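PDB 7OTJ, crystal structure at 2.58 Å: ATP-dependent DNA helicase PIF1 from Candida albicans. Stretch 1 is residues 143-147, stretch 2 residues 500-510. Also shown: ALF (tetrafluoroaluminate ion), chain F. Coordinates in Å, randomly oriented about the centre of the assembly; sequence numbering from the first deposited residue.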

# COMPACT_ATOMS: atom_id res chain seq x y z
N GLY A 143 8.33 -10.12 0.88
CA GLY A 143 7.08 -10.13 1.61
C GLY A 143 6.99 -11.34 2.53
O GLY A 143 7.99 -11.95 2.89
N ASP A 144 5.75 -11.66 2.90
CA ASP A 144 5.47 -12.67 3.92
C ASP A 144 4.15 -13.32 3.56
O ASP A 144 3.10 -12.65 3.60
CB ASP A 144 5.42 -12.02 5.31
CG ASP A 144 5.15 -13.03 6.42
OD1 ASP A 144 5.24 -14.26 6.17
OD2 ASP A 144 4.84 -12.60 7.56
N PHE A 145 4.18 -14.59 3.16
CA PHE A 145 2.95 -15.24 2.72
C PHE A 145 2.02 -15.60 3.88
O PHE A 145 0.87 -15.99 3.62
CB PHE A 145 3.26 -16.48 1.87
CG PHE A 145 3.80 -16.15 0.50
CD1 PHE A 145 2.96 -15.64 -0.49
CD2 PHE A 145 5.14 -16.35 0.19
CE1 PHE A 145 3.45 -15.34 -1.75
CE2 PHE A 145 5.63 -16.05 -1.07
CZ PHE A 145 4.79 -15.54 -2.04
N TYR A 146 2.46 -15.48 5.14
CA TYR A 146 1.53 -15.59 6.27
C TYR A 146 0.67 -14.35 6.42
O TYR A 146 -0.25 -14.34 7.24
CB TYR A 146 2.29 -15.86 7.58
CG TYR A 146 2.64 -17.31 7.80
CD1 TYR A 146 1.68 -18.31 7.68
CD2 TYR A 146 3.95 -17.70 8.10
CE1 TYR A 146 2.00 -19.64 7.87
CE2 TYR A 146 4.28 -19.03 8.29
CZ TYR A 146 3.30 -19.99 8.18
OH TYR A 146 3.61 -21.32 8.36
N GLN A 147 0.95 -13.31 5.65
CA GLN A 147 0.18 -12.08 5.62
C GLN A 147 -0.90 -12.22 4.54
O GLN A 147 -1.20 -13.32 4.08
CB GLN A 147 1.12 -10.89 5.46
CG GLN A 147 2.11 -10.77 6.63
CD GLN A 147 2.83 -9.43 6.72
OE1 GLN A 147 2.34 -8.42 6.22
NE2 GLN A 147 3.98 -9.42 7.37
N ALA A 500 -6.48 -17.31 11.17
CA ALA A 500 -6.36 -18.49 10.32
C ALA A 500 -5.29 -18.25 9.26
O ALA A 500 -5.00 -17.11 8.90
CB ALA A 500 -7.70 -18.84 9.67
N SER A 501 -4.68 -19.35 8.80
CA SER A 501 -3.70 -19.32 7.72
C SER A 501 -4.08 -20.34 6.65
O SER A 501 -4.71 -21.36 6.94
CB SER A 501 -2.29 -19.63 8.22
OG SER A 501 -1.72 -18.49 8.85
N HIS A 502 -3.66 -20.06 5.42
CA HIS A 502 -3.99 -20.94 4.31
C HIS A 502 -3.13 -22.19 4.33
O HIS A 502 -1.94 -22.14 4.66
CB HIS A 502 -3.84 -20.21 2.97
CG HIS A 502 -4.57 -20.86 1.84
ND1 HIS A 502 -4.27 -22.12 1.37
CD2 HIS A 502 -5.61 -20.42 1.09
CE1 HIS A 502 -5.08 -22.43 0.38
NE2 HIS A 502 -5.91 -21.42 0.19
N ARG A 503 -3.74 -23.33 3.99
CA ARG A 503 -3.03 -24.60 3.99
C ARG A 503 -1.79 -24.54 3.11
O ARG A 503 -0.74 -25.09 3.47
CB ARG A 503 -3.96 -25.72 3.50
CG ARG A 503 -5.43 -25.55 3.86
CD ARG A 503 -5.77 -26.21 5.19
NE ARG A 503 -7.19 -26.49 5.30
CZ ARG A 503 -7.77 -27.05 6.36
NH1 ARG A 503 -7.06 -27.40 7.43
NH2 ARG A 503 -9.08 -27.26 6.36
N LYS A 504 -1.88 -23.89 1.95
CA LYS A 504 -0.76 -23.86 1.02
C LYS A 504 0.38 -22.97 1.50
O LYS A 504 1.54 -23.20 1.13
CB LYS A 504 -1.23 -23.42 -0.36
CG LYS A 504 -1.93 -24.51 -1.14
CD LYS A 504 -2.31 -24.08 -2.54
CE LYS A 504 -2.78 -25.26 -3.38
NZ LYS A 504 -1.77 -26.37 -3.45
N VAL A 505 0.08 -21.97 2.34
CA VAL A 505 1.14 -21.13 2.89
C VAL A 505 1.97 -21.91 3.90
O VAL A 505 3.20 -21.82 3.91
CB VAL A 505 0.54 -19.86 3.52
CG1 VAL A 505 1.62 -19.05 4.22
CG2 VAL A 505 -0.18 -19.02 2.48
N ILE A 506 1.30 -22.67 4.77
CA ILE A 506 2.00 -23.43 5.80
C ILE A 506 2.92 -24.47 5.19
O ILE A 506 4.07 -24.65 5.62
CB ILE A 506 1.00 -24.05 6.79
CG1 ILE A 506 0.03 -22.99 7.31
CG2 ILE A 506 1.74 -24.67 7.96
CD1 ILE A 506 -0.95 -23.50 8.35
N GLU A 507 2.43 -25.21 4.18
CA GLU A 507 3.27 -26.20 3.51
C GLU A 507 4.43 -25.55 2.76
O GLU A 507 5.51 -26.15 2.65
CB GLU A 507 2.44 -27.07 2.56
CG GLU A 507 1.90 -26.35 1.34
CD GLU A 507 1.09 -27.27 0.44
OE1 GLU A 507 0.81 -28.41 0.86
OE2 GLU A 507 0.74 -26.84 -0.68
N PHE A 508 4.23 -24.34 2.23
CA PHE A 508 5.32 -23.60 1.60
C PHE A 508 6.48 -23.40 2.57
O PHE A 508 7.62 -23.77 2.26
CB PHE A 508 4.80 -22.26 1.09
CG PHE A 508 5.88 -21.33 0.58
CD1 PHE A 508 6.39 -21.47 -0.71
CD2 PHE A 508 6.38 -20.31 1.38
CE1 PHE A 508 7.37 -20.61 -1.17
CE2 PHE A 508 7.37 -19.45 0.91
CZ PHE A 508 7.86 -19.61 -0.37
N TYR A 509 6.20 -22.84 3.75
CA TYR A 509 7.29 -22.53 4.67
C TYR A 509 7.88 -23.77 5.32
O TYR A 509 9.05 -23.74 5.73
CB TYR A 509 6.82 -21.55 5.75
CG TYR A 509 6.75 -20.11 5.28
CD1 TYR A 509 7.90 -19.41 4.95
CD2 TYR A 509 5.53 -19.46 5.17
CE1 TYR A 509 7.84 -18.10 4.50
CE2 TYR A 509 5.46 -18.14 4.72
CZ TYR A 509 6.62 -17.47 4.39
OH TYR A 509 6.57 -16.17 3.95
N LYS A 510 7.13 -24.87 5.40
CA LYS A 510 7.71 -26.09 5.95
C LYS A 510 8.62 -26.77 4.94
O LYS A 510 9.58 -27.44 5.33
CB LYS A 510 6.61 -27.04 6.43
CG LYS A 510 5.90 -27.82 5.34
CD LYS A 510 4.96 -28.88 5.92
CE LYS A 510 4.14 -29.57 4.83
NZ LYS A 510 5.00 -30.19 3.78
AL ALF F . 5.60 -5.81 7.17
F1 ALF F . 5.93 -5.41 5.47
F2 ALF F . 5.27 -6.20 8.88
F3 ALF F . 6.20 -7.46 6.85
F4 ALF F . 5.07 -4.14 7.52
O HOH W 1 3.48 -6.40 6.17

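A tight turn in stretch 1 packs against one side of the helix that begins at R503, burying 405 Å² in total although the touching residues lie at least 355 positions apart in sequence. D144 to Q147 form a type I beta turn, closed by Q147 N to D144 O at 3.0 Å, and this turn presents F145 and Y146 to the helix. D144, with chi1 t, folds its carboxylate back over the turn: OD1 accepts from Y146 N (3.2 Å) and OD2 from Q147 NE2 (3.3 Å), a pairing for which a short acid is well suited.

A hydrogen bond between the stretches runs from F145 N to Y509 OH (3.0 Å, 156°). Y509, chi1 m, points toward the turn, and its length lets the hydroxyl reach the backbone there; D144 OD1 also lies 3.2 Å from Y509 OH. The same ring serves as an apolar surface. Y146, also m, leaves its backbone sideways, yet its ring swings to the helix and lies nearly parallel to that of Y509 (21°), slid so that overlap is slight, with Y146 CE2 3.4 Å from Y509 CD2. Y146 CD1 meets V505 CG1 at 3.5 Å, while I506 CG1 sits at the ring edge.

F145 points toward the helix. Its m rotamer directs the ring edge at the face of F508, which is t (centroids 5.4 Å, planes 71°), and its CB rests 3.8 Å from V505 CG1. V505, buried and t, sets CG1 against both F145 and Y146, and V505 CG1 also approaches F145 O at 3.2 Å. At the helix start, H502 ND1 caps K504 N (3.0 Å).

Q147 points away from the helix; its NE2 donates to ALF F3 (3.0 Å), linking the turn to the bound tetrafluoroaluminate.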